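Local coordinates for protein YiiM (Escherichia coli, PDB 1O65), which is a MOSC-domain protein that probably binds molybdenum and may act as an oxidoreductase on nitrogenous compounds, at residues P131-K134 / L135-F139. Residues are numbered along the deposited sequence; the frame is centred on the assembly and turned at random.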
ATOM      1  N   PRO A 131       6.445   1.439   6.050  1.00 33.43           N
ATOM      2  CA  PRO A 131       6.318   1.478   7.501  1.00 34.97           C
ATOM      3  C   PRO A 131       7.039   2.690   8.083  1.00 35.04           C
ATOM      4  O   PRO A 131       8.146   3.047   7.682  1.00 35.90           O
ATOM      5  CB  PRO A 131       6.939   0.191   7.987  1.00 34.69           C
ATOM      6  CG  PRO A 131       7.509  -0.499   6.828  1.00 34.18           C
ATOM      7  CD  PRO A 131       7.045   0.177   5.581  1.00 34.35           C
ATOM      8  N   CYS A 132       6.401   3.342   9.007  1.00 35.63           N
ATOM      9  CA  CYS A 132       6.860   4.533   9.693  1.00 37.00           C
ATOM     10  C   CYS A 132       6.791   4.312  11.205  1.00 37.98           C
ATOM     11  O   CYS A 132       5.911   3.617  11.708  1.00 35.57           O
ATOM     12  CB  CYS A 132       5.944   5.674   9.257  1.00 39.34           C
ATOM     13  SG  CYS A 132       6.029   7.229  10.122  1.00 49.26           S
ATOM     14  N   TYR A 133       7.727   4.889  11.939  1.00 39.04           N
ATOM     15  CA  TYR A 133       7.830   4.842  13.375  1.00 40.99           C
ATOM     16  C   TYR A 133       6.575   5.297  14.100  1.00 40.75           C
ATOM     17  O   TYR A 133       6.401   4.930  15.274  1.00 40.11           O
ATOM     18  CB  TYR A 133       9.046   5.677  13.870  1.00 41.43           C
ATOM     19  CG  TYR A 133       8.762   7.157  13.737  1.00 43.39           C
ATOM     20  CD1 TYR A 133       8.936   7.814  12.529  1.00 44.39           C
ATOM     21  CD2 TYR A 133       8.254   7.873  14.816  1.00 45.05           C
ATOM     22  CE1 TYR A 133       8.628   9.162  12.403  1.00 45.29           C
ATOM     23  CE2 TYR A 133       7.946   9.215  14.702  1.00 45.45           C
ATOM     24  CZ  TYR A 133       8.145   9.850  13.495  1.00 46.27           C
ATOM     25  OH  TYR A 133       7.845  11.190  13.381  1.00 47.37           O
ATOM     26  N   LYS A 134       5.687   6.106  13.523  1.00 41.60           N
ATOM     27  CA  LYS A 134       4.453   6.452  14.252  1.00 43.31           C
ATOM     28  C   LYS A 134       3.739   5.166  14.683  1.00 44.41           C
ATOM     29  O   LYS A 134       3.159   5.066  15.765  1.00 44.72           O
ATOM     30  CB  LYS A 134       3.496   7.308  13.452  1.00 41.93           C
ATOM     31  CG  LYS A 134       4.036   8.499  12.731  1.00 42.57           C
ATOM     32  CD  LYS A 134       4.588   9.591  13.607  1.00 44.25           C
ATOM     33  CE  LYS A 134       4.965  10.812  12.777  1.00 45.31           C
ATOM     34  NZ  LYS A 134       3.841  11.306  11.941  1.00 47.23           N
ATOM     35  N   LEU A 135       3.746   4.153  13.819  1.00 44.80           N
ATOM     36  CA  LEU A 135       3.171   2.856  14.102  1.00 45.84           C
ATOM     37  C   LEU A 135       3.675   2.278  15.421  1.00 46.83           C
ATOM     38  O   LEU A 135       2.911   1.634  16.152  1.00 45.80           O
ATOM     39  CB  LEU A 135       3.474   1.912  12.947  1.00 44.48           C
ATOM     40  CG  LEU A 135       2.456   1.698  11.830  1.00 48.57           C
ATOM     41  CD1 LEU A 135       1.525   2.889  11.586  1.00 47.93           C
ATOM     42  CD2 LEU A 135       3.242   1.424  10.524  1.00 44.05           C
ATOM     43  N   ASN A 136       4.955   2.419  15.749  1.00 47.91           N
ATOM     44  CA  ASN A 136       5.517   1.902  16.977  1.00 50.71           C
ATOM     45  C   ASN A 136       4.830   2.423  18.236  1.00 52.97           C
ATOM     46  O   ASN A 136       4.835   1.704  19.237  1.00 53.37           O
ATOM     47  CB  ASN A 136       7.019   2.173  17.076  1.00 48.89           C
ATOM     48  CG  ASN A 136       7.792   1.471  15.976  1.00 46.36           C
ATOM     49  OD1 ASN A 136       7.369   0.415  15.507  1.00 46.71           O
ATOM     50  ND2 ASN A 136       8.895   2.061  15.562  1.00 44.69           N
ATOM     51  N   TYR A 137       4.285   3.626  18.208  1.00 54.97           N
ATOM     52  CA  TYR A 137       3.581   4.202  19.328  1.00 57.76           C
ATOM     53  C   TYR A 137       2.077   3.945  19.245  1.00 58.50           C
ATOM     54  O   TYR A 137       1.378   4.036  20.252  1.00 58.87           O
ATOM     55  CB  TYR A 137       3.826   5.716  19.432  1.00 59.63           C
ATOM     56  CG  TYR A 137       5.280   6.127  19.347  1.00 63.19           C
ATOM     57  CD1 TYR A 137       6.267   5.406  20.007  1.00 63.29           C
ATOM     58  CD2 TYR A 137       5.672   7.243  18.619  1.00 62.75           C
ATOM     59  CE1 TYR A 137       7.596   5.765  19.926  1.00 65.29           C
ATOM     60  CE2 TYR A 137       7.000   7.620  18.546  1.00 65.03           C
ATOM     61  CZ  TYR A 137       7.956   6.872  19.192  1.00 63.69           C
ATOM     62  OH  TYR A 137       9.282   7.237  19.118  1.00 66.69           O
ATOM     63  N   HIS A 138       1.572   3.602  18.067  1.00 58.92           N
ATOM     64  CA  HIS A 138       0.139   3.361  17.911  1.00 59.07           C
ATOM     65  C   HIS A 138      -0.269   1.997  18.441  1.00 58.30           C
ATOM     66  O   HIS A 138      -1.327   1.822  19.046  1.00 57.96           O
ATOM     67  CB  HIS A 138      -0.263   3.529  16.447  1.00 61.46           C
ATOM     68  CG  HIS A 138      -1.737   3.400  16.215  1.00 63.10           C
ATOM     69  ND1 HIS A 138      -2.360   2.188  16.033  1.00 62.78           N
ATOM     70  CD2 HIS A 138      -2.707   4.339  16.139  1.00 64.75           C
ATOM     71  CE1 HIS A 138      -3.648   2.376  15.848  1.00 64.49           C
ATOM     72  NE2 HIS A 138      -3.888   3.678  15.907  1.00 65.80           N
ATOM     73  N   PHE A 139       0.573   0.997  18.226  1.00 58.01           N
ATOM     74  CA  PHE A 139       0.306  -0.353  18.705  1.00 57.50           C
ATOM     75  C   PHE A 139       1.009  -0.617  20.031  1.00 57.59           C
ATOM     76  O   PHE A 139       0.906  -1.688  20.619  1.00 56.80           O
ATOM     77  CB  PHE A 139       0.810  -1.383  17.688  1.00 55.85           C
ATOM     78  CG  PHE A 139       0.041  -1.363  16.399  1.00 54.28           C
ATOM     79  CD1 PHE A 139      -1.231  -1.911  16.357  1.00 54.38           C
ATOM     80  CD2 PHE A 139       0.573  -0.811  15.251  1.00 52.51           C
ATOM     81  CE1 PHE A 139      -1.955  -1.901  15.185  1.00 55.19           C
ATOM     82  CE2 PHE A 139      -0.140  -0.811  14.069  1.00 52.99           C
ATOM     83  CZ  PHE A 139      -1.406  -1.355  14.037  1.00 55.14           C
TER
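C132 and L135 meet where the MOSC domain enters its short helix 134-138, a worked example of a capping bond accepted by sulfur, just before the helix. Two bonds tie the turn: L135 N donates to C132 O at 3.1 Å, while K134 N points almost straight at C132 SG (3.6 Å, N-H...S 172°). SG, anti to the backbone N of C132 (chi1 169°), reaches forward along the chain to meet that N-H. On the carbonyl of C132 rests the leucine side chain, L135 CB coming within 3.2 Å of C132 O; further out, it packs on I144 and M148 of helix 144-151.

One turn on, the two tyrosines meet. A chi1 of 73° sets Y133 CG between the backbone N and the carbonyl carbon, and the Y137 ring has Y133 O over one face, offset toward the rim. N136 CB rests on Y133 O at 3.4 Å, while the amide end is bonded elsewhere: its OD1 accepts from A145 N and its ND2 bonds weakly to L233 O, joining this turn to the following helix and to the C-terminal helix 230-234. K134 O accepts from Y137 N at 3.1 Å and more weakly from H138 N. The two tyrosine side chains touch where Y137 CE2 approaches the edge of the Y133 ring, near its plane, 3.9 Å from Y133 CD2.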